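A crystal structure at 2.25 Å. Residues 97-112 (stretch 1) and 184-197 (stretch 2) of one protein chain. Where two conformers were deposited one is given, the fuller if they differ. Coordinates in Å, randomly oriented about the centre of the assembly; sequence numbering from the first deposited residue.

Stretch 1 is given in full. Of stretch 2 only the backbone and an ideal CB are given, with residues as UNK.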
ATOM      1  N   GLY A  97       9.880  -7.281  -0.268  1.00 42.28           N
ATOM      2  CA  GLY A  97       9.515  -6.554   0.931  1.00 41.74           C
ATOM      3  C   GLY A  97       9.463  -5.038   0.846  1.00 42.45           C
ATOM      4  O   GLY A  97       8.400  -4.452   0.653  1.00 44.08           O
ATOM      5  N   LEU A  98      10.617  -4.400   0.987  1.00 42.45           N
ATOM      6  CA  LEU A  98      10.699  -2.947   0.982  1.00 41.11           C
ATOM      7  C   LEU A  98      10.580  -2.301  -0.392  1.00 41.23           C
ATOM      8  O   LEU A  98      10.659  -2.976  -1.423  1.00 40.24           O
ATOM      9  CB  LEU A  98      12.023  -2.497   1.614  1.00 41.40           C
ATOM     10  CG  LEU A  98      12.282  -2.712   3.111  1.00 44.79           C
ATOM     11  CD1 LEU A  98      11.179  -2.029   3.917  1.00 44.61           C
ATOM     12  CD2 LEU A  98      12.345  -4.208   3.433  1.00 44.75           C
ATOM     13  N   PRO A  99      10.383  -0.969  -0.417  1.00 38.58           N
ATOM     14  CA  PRO A  99      10.274  -0.249  -1.684  1.00 38.36           C
ATOM     15  C   PRO A  99      11.535  -0.589  -2.486  1.00 37.59           C
ATOM     16  O   PRO A  99      12.644  -0.564  -1.945  1.00 34.79           O
ATOM     17  CB  PRO A  99      10.257   1.208  -1.244  1.00 37.56           C
ATOM     18  CG  PRO A  99       9.576   1.149   0.075  1.00 36.44           C
ATOM     19  CD  PRO A  99      10.213  -0.048   0.720  1.00 37.07           C
ATOM     20  N   GLY A 100      11.366  -0.906  -3.766  1.00 37.01           N
ATOM     21  CA  GLY A 100      12.510  -1.261  -4.583  1.00 37.25           C
ATOM     22  C   GLY A 100      12.409  -2.719  -4.985  1.00 37.70           C
ATOM     23  O   GLY A 100      13.108  -3.173  -5.887  1.00 39.55           O
ATOM     24  N   THR A 101      11.525  -3.455  -4.314  1.00 37.62           N
ATOM     25  CA  THR A 101      11.322  -4.867  -4.606  1.00 37.71           C
ATOM     26  C   THR A 101      10.096  -5.088  -5.488  1.00 37.54           C
ATOM     27  O   THR A 101       9.615  -6.220  -5.625  1.00 35.37           O
ATOM     28  CB  THR A 101      11.161  -5.699  -3.307  1.00 38.00           C
ATOM     29  OG1 THR A 101      10.005  -5.254  -2.585  1.00 39.87           O
ATOM     30  CG2 THR A 101      12.401  -5.560  -2.429  1.00 38.86           C
ATOM     31  N   HIS A 102       9.585  -4.010  -6.076  1.00 36.09           N
ATOM     32  CA  HIS A 102       8.433  -4.114  -6.963  1.00 37.75           C
ATOM     33  C   HIS A 102       8.823  -3.826  -8.411  1.00 37.93           C
ATOM     34  O   HIS A 102       9.793  -3.124  -8.681  1.00 36.76           O
ATOM     35  CB  HIS A 102       7.320  -3.145  -6.542  1.00 38.60           C
ATOM     36  CG  HIS A 102       6.691  -3.482  -5.229  1.00 38.71           C
ATOM     37  ND1 HIS A 102       7.170  -3.005  -4.028  1.00 37.25           N
ATOM     38  CD2 HIS A 102       5.632  -4.271  -4.928  1.00 37.28           C
ATOM     39  CE1 HIS A 102       6.430  -3.481  -3.045  1.00 38.08           C
ATOM     40  NE2 HIS A 102       5.491  -4.253  -3.564  1.00 36.63           N
ATOM     41  N   ASP A 103       8.047  -4.371  -9.340  1.00 39.59           N
ATOM     42  CA  ASP A 103       8.298  -4.187 -10.762  1.00 39.53           C
ATOM     43  C   ASP A 103       7.689  -2.867 -11.243  1.00 39.52           C
ATOM     44  O   ASP A 103       6.522  -2.815 -11.633  1.00 38.37           O
ATOM     45  CB  ASP A 103       7.703  -5.369 -11.532  1.00 39.55           C
ATOM     46  CG  ASP A 103       8.160  -5.415 -12.973  1.00 39.58           C
ATOM     47  OD1 ASP A 103       7.958  -6.464 -13.616  1.00 42.33           O
ATOM     48  OD2 ASP A 103       8.715  -4.403 -13.457  1.00 40.51           O
ATOM     49  N   MET A 104       8.493  -1.807 -11.218  1.00 40.39           N
ATOM     50  CA  MET A 104       8.031  -0.480 -11.616  1.00 41.89           C
ATOM     51  C   MET A 104       7.721  -0.358 -13.095  1.00 43.05           C
ATOM     52  O   MET A 104       6.778   0.337 -13.477  1.00 43.06           O
ATOM     53  CB  MET A 104       9.064   0.582 -11.234  1.00 42.60           C
ATOM     54  CG  MET A 104       9.483   0.530  -9.776  1.00 43.08           C
ATOM     55  SD  MET A 104       8.056   0.363  -8.678  1.00 46.42           S
ATOM     56  CE  MET A 104       7.275   1.992  -8.885  1.00 45.60           C
ATOM     57  N   LYS A 105       8.510  -1.028 -13.928  1.00 44.51           N
ATOM     58  CA  LYS A 105       8.292  -0.966 -15.368  1.00 46.10           C
ATOM     59  C   LYS A 105       6.903  -1.483 -15.681  1.00 45.47           C
ATOM     60  O   LYS A 105       6.169  -0.889 -16.478  1.00 45.37           O
ATOM     61  CB  LYS A 105       9.341  -1.801 -16.109  1.00 49.37           C
ATOM     62  CG  LYS A 105      10.023  -1.054 -17.256  1.00 54.75           C
ATOM     63  CD  LYS A 105      10.570   0.296 -16.784  1.00 58.03           C
ATOM     64  CE  LYS A 105      11.331   1.035 -17.882  1.00 61.47           C
ATOM     65  NZ  LYS A 105      12.618   0.361 -18.243  1.00 63.11           N
ATOM     66  N   LEU A 106       6.545  -2.584 -15.028  1.00 43.44           N
ATOM     67  CA  LEU A 106       5.246  -3.200 -15.222  1.00 42.84           C
ATOM     68  C   LEU A 106       4.141  -2.279 -14.701  1.00 42.37           C
ATOM     69  O   LEU A 106       3.078  -2.176 -15.305  1.00 43.07           O
ATOM     70  CB  LEU A 106       5.192  -4.546 -14.490  1.00 43.01           C
ATOM     71  CG  LEU A 106       4.257  -5.621 -15.063  1.00 45.54           C
ATOM     72  CD1 LEU A 106       4.161  -6.786 -14.086  1.00 43.96           C
ATOM     73  CD2 LEU A 106       2.875  -5.047 -15.319  1.00 45.49           C
ATOM     74  N   LEU A 107       4.392  -1.606 -13.582  1.00 40.21           N
ATOM     75  CA  LEU A 107       3.395  -0.718 -13.004  1.00 39.83           C
ATOM     76  C   LEU A 107       3.198   0.486 -13.922  1.00 40.38           C
ATOM     77  O   LEU A 107       2.072   0.951 -14.146  1.00 37.34           O
ATOM     78  CB  LEU A 107       3.848  -0.259 -11.620  1.00 40.03           C
ATOM     79  CG  LEU A 107       2.848   0.577 -10.824  1.00 42.00           C
ATOM     80  CD1 LEU A 107       1.560  -0.219 -10.629  1.00 41.42           C
ATOM     81  CD2 LEU A 107       3.455   0.954  -9.481  1.00 43.93           C
ATOM     82  N   GLN A 108       4.313   0.983 -14.442  1.00 41.45           N
ATOM     83  CA  GLN A 108       4.312   2.108 -15.359  1.00 44.87           C
ATOM     84  C   GLN A 108       3.408   1.778 -16.557  1.00 43.98           C
ATOM     85  O   GLN A 108       2.536   2.562 -16.927  1.00 42.35           O
ATOM     86  CB  GLN A 108       5.748   2.374 -15.824  1.00 48.36           C
ATOM     87  CG  GLN A 108       5.915   3.379 -16.965  1.00 53.80           C
ATOM     88  CD  GLN A 108       5.747   4.817 -16.522  1.00 58.16           C
ATOM     89  OE1 GLN A 108       4.648   5.243 -16.160  1.00 62.35           O
ATOM     90  NE2 GLN A 108       6.843   5.577 -16.541  1.00 58.88           N
ATOM     91  N   GLU A 109       3.603   0.601 -17.140  1.00 44.34           N
ATOM     92  CA  GLU A 109       2.810   0.185 -18.293  1.00 46.50           C
ATOM     93  C   GLU A 109       1.320   0.126 -17.987  1.00 45.61           C
ATOM     94  O   GLU A 109       0.502   0.638 -18.751  1.00 45.84           O
ATOM     95  CB  GLU A 109       3.285  -1.178 -18.792  1.00 48.82           C
ATOM     96  CG  GLU A 109       4.722  -1.176 -19.273  1.00 54.34           C
ATOM     97  CD  GLU A 109       5.316  -2.573 -19.386  1.00 58.00           C
ATOM     98  OE1 GLU A 109       6.541  -2.671 -19.630  1.00 59.49           O
ATOM     99  OE2 GLU A 109       4.568  -3.568 -19.230  1.00 59.02           O
ATOM    100  N   VAL A 110       0.972  -0.510 -16.874  1.00 44.07           N
ATOM    101  CA  VAL A 110      -0.423  -0.631 -16.470  1.00 42.32           C
ATOM    102  C   VAL A 110      -1.073   0.757 -16.339  1.00 42.02           C
ATOM    103  O   VAL A 110      -2.172   0.990 -16.850  1.00 41.24           O
ATOM    104  CB  VAL A 110      -0.527  -1.417 -15.139  1.00 42.84           C
ATOM    105  CG1 VAL A 110      -1.905  -1.252 -14.522  1.00 39.72           C
ATOM    106  CG2 VAL A 110      -0.244  -2.899 -15.399  1.00 41.66           C
ATOM    107  N   LEU A 111      -0.388   1.673 -15.665  1.00 40.95           N
ATOM    108  CA  LEU A 111      -0.900   3.025 -15.497  1.00 42.02           C
ATOM    109  C   LEU A 111      -1.103   3.651 -16.870  1.00 43.28           C
ATOM    110  O   LEU A 111      -2.136   4.280 -17.130  1.00 40.33           O
ATOM    111  CB  LEU A 111       0.079   3.871 -14.678  1.00 39.92           C
ATOM    112  CG  LEU A 111      -0.209   4.108 -13.191  1.00 42.29           C
ATOM    113  CD1 LEU A 111      -1.391   3.289 -12.725  1.00 39.71           C
ATOM    114  CD2 LEU A 111       1.029   3.757 -12.380  1.00 43.59           C
ATOM    115  N   ASN A 112      -0.109   3.470 -17.741  1.00 45.00           N
ATOM    116  CA  ASN A 112      -0.166   4.002 -19.102  1.00 47.17           C
ATOM    117  C   ASN A 112      -1.418   3.524 -19.805  1.00 45.75           C
ATOM    118  O   ASN A 112      -2.170   4.320 -20.369  1.00 46.32           O
ATOM    119  CB  ASN A 112       1.048   3.552 -19.930  1.00 49.92           C
ATOM    120  CG  ASN A 112       2.325   4.244 -19.516  1.00 52.71           C
ATOM    121  OD1 ASN A 112       2.310   5.409 -19.115  1.00 56.07           O
ATOM    122  ND2 ASN A 112       3.446   3.535 -19.624  1.00 54.52           N
ATOM    123  N   UNK A 184      19.398   3.622  -0.291  1.00 46.10           N
ATOM    124  CA  UNK A 184      18.878   3.102  -1.549  1.00 47.26           C
ATOM    125  C   UNK A 184      17.352   2.968  -1.491  1.00 46.48           C
ATOM    126  O   UNK A 184      16.659   3.243  -2.470  1.00 45.38           O
ATOM    127  CB  UNK A 184      19.520   1.751  -1.871  1.00 47.26           C
ATOM    128  N   UNK A 185      16.830   2.546  -0.345  1.00 45.35           N
ATOM    129  CA  UNK A 185      15.390   2.385  -0.205  1.00 44.17           C
ATOM    130  C   UNK A 185      14.716   3.713  -0.524  1.00 43.89           C
ATOM    131  O   UNK A 185      13.769   3.765  -1.316  1.00 44.11           O
ATOM    132  CB  UNK A 185      15.021   1.906   1.201  1.00 44.17           C
ATOM    133  N   UNK A 186      15.226   4.779   0.087  1.00 41.30           N
ATOM    134  CA  UNK A 186      14.715   6.129  -0.122  1.00 40.40           C
ATOM    135  C   UNK A 186      14.725   6.491  -1.609  1.00 39.98           C
ATOM    136  O   UNK A 186      13.787   7.106  -2.106  1.00 39.29           O
ATOM    137  CB  UNK A 186      15.542   7.140   0.676  1.00 40.40           C
ATOM    138  N   UNK A 187      15.785   6.111  -2.320  1.00 40.17           N
ATOM    139  CA  UNK A 187      15.884   6.406  -3.750  1.00 39.38           C
ATOM    140  C   UNK A 187      14.823   5.625  -4.504  1.00 38.94           C
ATOM    141  O   UNK A 187      14.192   6.135  -5.438  1.00 38.67           O
ATOM    142  CB  UNK A 187      17.278   6.072  -4.286  1.00 39.38           C
ATOM    143  N   UNK A 188      14.641   4.378  -4.089  1.00 37.64           N
ATOM    144  CA  UNK A 188      13.661   3.489  -4.689  1.00 36.81           C
ATOM    145  C   UNK A 188      12.228   3.986  -4.463  1.00 34.63           C
ATOM    146  O   UNK A 188      11.384   3.878  -5.346  1.00 34.49           O
ATOM    147  CB  UNK A 188      13.823   2.077  -4.123  1.00 36.81           C
ATOM    148  N   UNK A 189      11.961   4.533  -3.282  1.00 32.54           N
ATOM    149  CA  UNK A 189      10.629   5.035  -2.960  1.00 32.81           C
ATOM    150  C   UNK A 189      10.169   6.081  -3.986  1.00 35.04           C
ATOM    151  O   UNK A 189       8.973   6.229  -4.255  1.00 33.29           O
ATOM    152  CB  UNK A 189      10.618   5.634  -1.552  1.00 32.81           C
ATOM    153  N   UNK A 190      11.132   6.797  -4.562  1.00 34.82           N
ATOM    154  CA  UNK A 190      10.842   7.830  -5.544  1.00 36.15           C
ATOM    155  C   UNK A 190       9.930   7.367  -6.682  1.00 35.85           C
ATOM    156  O   UNK A 190       8.948   8.037  -7.006  1.00 34.53           O
ATOM    157  CB  UNK A 190      12.156   8.352  -6.130  1.00 36.15           C
ATOM    158  N   UNK A 191      10.251   6.223  -7.278  1.00 35.06           N
ATOM    159  CA  UNK A 191       9.476   5.707  -8.400  1.00 38.15           C
ATOM    160  C   UNK A 191       7.985   5.509  -8.127  1.00 36.54           C
ATOM    161  O   UNK A 191       7.168   5.654  -9.036  1.00 36.79           O
ATOM    162  CB  UNK A 191      10.077   4.371  -8.843  1.00 38.15           C
ATOM    163  N   UNK A 192       7.630   5.177  -6.888  1.00 33.98           N
ATOM    164  CA  UNK A 192       6.233   4.969  -6.540  1.00 33.09           C
ATOM    165  C   UNK A 192       5.550   6.316  -6.398  1.00 34.13           C
ATOM    166  O   UNK A 192       4.496   6.552  -6.982  1.00 32.27           O
ATOM    167  CB  UNK A 192       6.100   4.153  -5.252  1.00 33.09           C
ATOM    168  N   UNK A 193       6.160   7.192  -5.605  0.50 33.37           N
ATOM    169  CA  UNK A 193       5.630   8.527  -5.366  0.50 32.86           C
ATOM    170  C   UNK A 193       5.429   9.297  -6.671  0.50 32.86           C
ATOM    171  O   UNK A 193       4.364   9.865  -6.913  0.50 31.79           O
ATOM    172  CB  UNK A 193       6.565   9.304  -4.438  0.50 32.86           C
ATOM    173  N   UNK A 194       6.461   9.301  -7.508  1.00 33.09           N
ATOM    174  CA  UNK A 194       6.429  10.003  -8.788  1.00 35.59           C
ATOM    175  C   UNK A 194       5.329   9.491  -9.707  1.00 36.54           C
ATOM    176  O   UNK A 194       4.650  10.259 -10.386  1.00 36.67           O
ATOM    177  CB  UNK A 194       7.783   9.873  -9.488  1.00 35.59           C
ATOM    178  N   UNK A 195       5.167   8.179  -9.705  1.00 36.72           N
ATOM    179  CA  UNK A 195       4.184   7.504 -10.529  1.00 37.22           C
ATOM    180  C   UNK A 195       2.751   7.564  -9.982  1.00 36.96           C
ATOM    181  O   UNK A 195       1.782   7.540 -10.754  1.00 34.86           O
ATOM    182  CB  UNK A 195       4.600   6.042 -10.700  1.00 37.22           C
ATOM    183  N   UNK A 196       2.618   7.683  -8.660  1.00 33.76           N
ATOM    184  CA  UNK A 196       1.299   7.669  -8.034  1.00 33.10           C
ATOM    185  C   UNK A 196       0.797   8.895  -7.261  1.00 33.14           C
ATOM    186  O   UNK A 196       0.212   9.803  -7.855  1.00 32.84           O
ATOM    187  CB  UNK A 196       1.272   6.484  -7.066  1.00 33.10           C
ATOM    188  N   UNK A 197       1.019   8.927  -5.945  1.00 32.62           N
ATOM    189  CA  UNK A 197       0.497  10.030  -5.133  1.00 33.60           C
ATOM    190  C   UNK A 197       1.105  11.413  -5.344  1.00 34.90           C
ATOM    191  O   UNK A 197       0.610  12.389  -4.795  1.00 33.45           O
ATOM    192  CB  UNK A 197       0.672   9.663  -3.658  1.00 33.60           C
TER

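Residues 184–195 form a helix that runs nearly parallel (8°) to the helix of residues 104–112, with 11.0 Å between axes at closest approach; the loop before the latter packs against positions 185 to 192 of the former, a helix that begins earlier in the chain. At position 184 the ideal CB has nothing of stretch 1 within 5.5 Å, so the visible atoms set little limit; the residue is Asp184. Position 185 points sideways, its ideal CB 5.3 Å from Leu98 CB, and a compact apolar group would suit. It is Val185, whose CG1 packs 3.8 Å from Pro99 CD. Positions 186, 187 and 190 face no part of stretch 1 and could hold many residues; they are Asn186, Ala187 and Phe190.

Position 188 lies against the turn, its ideal CB 3.6 Å from both Gly100 CA and Pro99 O. A branch at CB would be crowded, whereas a flexible chain could lead outward past the carbonyl of Gly100. Lys188 does so: a water accepts from its NZ (3.1 Å) and donates to Gly100 O (2.7 Å). Its CG also lies where a CB on residue 100 would clash. Position 189 points sideways, its ideal CB 4.5 Å from Pro99 CB; an aliphatic group fits, and Leu189 brings CD1 to 4.4 Å from Pro99 CG.

At position 191 the ideal CB is 3.7 Å from Met104 CE, which favours an apolar start with an outward end. Phe191 keeps its CB at 3.7 Å from Met104 CE, and its ring leads away.

Position 192 points sideways, yet Gly100 N and His102 ND1 lie within reach of a long side chain, beyond the apolar atoms of Pro99 and Met104. A flat ring with a polar tip would suit especially well. Tyr192 accepts a nearly linear hydrogen bond at OH from Gly100 N (2.8 Å) and forms another between OH and His102 ND1 (2.8 Å). Met104 covers one ring face, with SD and CE each 3.9 Å from the centroid.

Positions 193 and 194 have nothing of stretch 1 within 5.5 Å of their ideal CB, so stretch 1 sets no preference there and small, polar or large groups would all do; they hold Ser193, which turns its OG to Phe190 O within its own helix (2.6 Å), and Asp194, which is exposed.

Position 195 points toward a hollow lined by Met104, Leu107, Gln108 and Leu111; a mid-sized aliphatic knob is expected. Leu195 fills it, with CG 3.3 Å from Leu111 CD2 and CD2 3.8 Å from Leu107 CD2.

Position 196, just past the helix, points sideways, but a long apolar chain could reach the leucines. Leu196 places CD2 3.9 Å from Leu111 CD2. Position 197 is likewise out of reach and unconstrained by stretch 1; it holds Trp197.

Stretch 2, residues 184-197: DVNAKLFFYSDLLW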
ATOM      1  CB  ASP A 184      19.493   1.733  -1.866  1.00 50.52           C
ATOM      2  CG  ASP A 184      20.998   1.795  -2.081  1.00 54.46           C
ATOM      3  OD1 ASP A 184      21.452   2.510  -3.007  1.00 57.03           O
ATOM      4  OD2 ASP A 184      21.729   1.123  -1.322  1.00 56.65           O
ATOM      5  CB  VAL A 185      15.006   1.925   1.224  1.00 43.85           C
ATOM      6  CG1 VAL A 185      13.489   1.805   1.352  1.00 41.30           C
ATOM      7  CG2 VAL A 185      15.657   0.579   1.520  1.00 42.70           C
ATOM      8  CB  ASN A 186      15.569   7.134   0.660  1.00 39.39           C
ATOM      9  CG  ASN A 186      15.095   8.562   0.484  1.00 40.45           C
ATOM     10  OD1 ASN A 186      14.013   8.933   0.943  1.00 40.93           O
ATOM     11  ND2 ASN A 186      15.901   9.371  -0.191  1.00 39.77           N
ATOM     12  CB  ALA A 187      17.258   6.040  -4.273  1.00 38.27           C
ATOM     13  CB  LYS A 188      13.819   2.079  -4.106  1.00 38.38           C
ATOM     14  CG  LYS A 188      15.095   1.373  -4.517  1.00 39.44           C
ATOM     15  CD  LYS A 188      15.118   1.161  -6.029  1.00 42.93           C
ATOM     16  CE  LYS A 188      16.275   0.282  -6.468  1.00 43.41           C
ATOM     17  NZ  LYS A 188      16.173  -0.046  -7.922  1.00 50.05           N
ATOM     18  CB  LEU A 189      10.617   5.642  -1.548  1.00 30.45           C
ATOM     19  CG  LEU A 189       9.290   6.260  -1.071  1.00 29.62           C
ATOM     20  CD1 LEU A 189       8.195   5.198  -1.089  1.00 28.81           C
ATOM     21  CD2 LEU A 189       9.439   6.857   0.328  1.00 28.75           C
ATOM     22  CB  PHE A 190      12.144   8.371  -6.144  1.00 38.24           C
ATOM     23  CG  PHE A 190      11.925   9.426  -7.193  1.00 40.31           C
ATOM     24  CD1 PHE A 190      11.473  10.694  -6.838  1.00 41.07           C
ATOM     25  CD2 PHE A 190      12.094   9.126  -8.543  1.00 41.46           C
ATOM     26  CE1 PHE A 190      11.184  11.651  -7.814  1.00 40.24           C
ATOM     27  CE2 PHE A 190      11.806  10.073  -9.524  1.00 40.42           C
ATOM     28  CZ  PHE A 190      11.351  11.335  -9.160  1.00 39.83           C
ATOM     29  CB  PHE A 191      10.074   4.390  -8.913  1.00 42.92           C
ATOM     30  CG  PHE A 191      11.425   4.541  -9.567  1.00 48.50           C
ATOM     31  CD1 PHE A 191      12.569   4.778  -8.799  1.00 50.16           C
ATOM     32  CD2 PHE A 191      11.559   4.424 -10.954  1.00 52.67           C
ATOM     33  CE1 PHE A 191      13.828   4.896  -9.400  1.00 53.23           C
ATOM     34  CE2 PHE A 191      12.818   4.541 -11.573  1.00 54.24           C
ATOM     35  CZ  PHE A 191      13.953   4.777 -10.793  1.00 53.69           C
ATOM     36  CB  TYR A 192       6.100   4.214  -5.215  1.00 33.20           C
ATOM     37  CG  TYR A 192       6.813   2.879  -5.158  1.00 32.50           C
ATOM     38  CD1 TYR A 192       8.203   2.812  -5.006  1.00 31.51           C
ATOM     39  CD2 TYR A 192       6.093   1.680  -5.208  1.00 30.83           C
ATOM     40  CE1 TYR A 192       8.856   1.583  -4.896  1.00 32.03           C
ATOM     41  CE2 TYR A 192       6.738   0.446  -5.098  1.00 30.52           C
ATOM     42  CZ  TYR A 192       8.116   0.407  -4.938  1.00 32.21           C
ATOM     43  OH  TYR A 192       8.753  -0.799  -4.790  1.00 35.35           O
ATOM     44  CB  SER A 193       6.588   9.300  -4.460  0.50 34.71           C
ATOM     45  OG  SER A 193       7.900   9.320  -5.005  0.50 34.79           O
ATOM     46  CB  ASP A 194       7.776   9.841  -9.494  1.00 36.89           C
ATOM     47  CG  ASP A 194       7.895  10.706 -10.737  1.00 38.22           C
ATOM     48  OD1 ASP A 194       7.930  11.947 -10.583  1.00 38.07           O
ATOM     49  OD2 ASP A 194       7.950  10.150 -11.857  1.00 36.88           O
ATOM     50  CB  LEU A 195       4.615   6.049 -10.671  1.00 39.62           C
ATOM     51  CG  LEU A 195       4.001   5.162 -11.745  1.00 44.52           C
ATOM     52  CD1 LEU A 195       4.137   5.813 -13.122  1.00 43.11           C
ATOM     53  CD2 LEU A 195       4.717   3.808 -11.707  1.00 46.96           C
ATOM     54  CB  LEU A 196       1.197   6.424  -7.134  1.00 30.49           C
ATOM     55  CG  LEU A 196       1.442   5.096  -7.862  1.00 29.84           C
ATOM     56  CD1 LEU A 196       1.704   3.966  -6.859  1.00 29.26           C
ATOM     57  CD2 LEU A 196       0.251   4.788  -8.749  1.00 28.64           C
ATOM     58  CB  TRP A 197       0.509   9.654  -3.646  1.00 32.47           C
ATOM     59  CG  TRP A 197       1.824   9.168  -3.142  1.00 32.85           C
ATOM     60  CD1 TRP A 197       2.842   9.923  -2.639  1.00 33.53           C
ATOM     61  CD2 TRP A 197       2.275   7.811  -3.108  1.00 31.09           C
ATOM     62  NE1 TRP A 197       3.901   9.120  -2.293  1.00 33.56           N
ATOM     63  CE2 TRP A 197       3.578   7.817  -2.571  1.00 32.89           C
ATOM     64  CE3 TRP A 197       1.704   6.588  -3.480  1.00 31.72           C
ATOM     65  CZ2 TRP A 197       4.324   6.646  -2.393  1.00 32.97           C
ATOM     66  CZ3 TRP A 197       2.447   5.421  -3.305  1.00 32.64           C
ATOM     67  CH2 TRP A 197       3.743   5.462  -2.764  1.00 30.82           C
TER
HETATM   68  O   HOH W   1      14.004  -2.210  -8.197  1.00 44.13           O
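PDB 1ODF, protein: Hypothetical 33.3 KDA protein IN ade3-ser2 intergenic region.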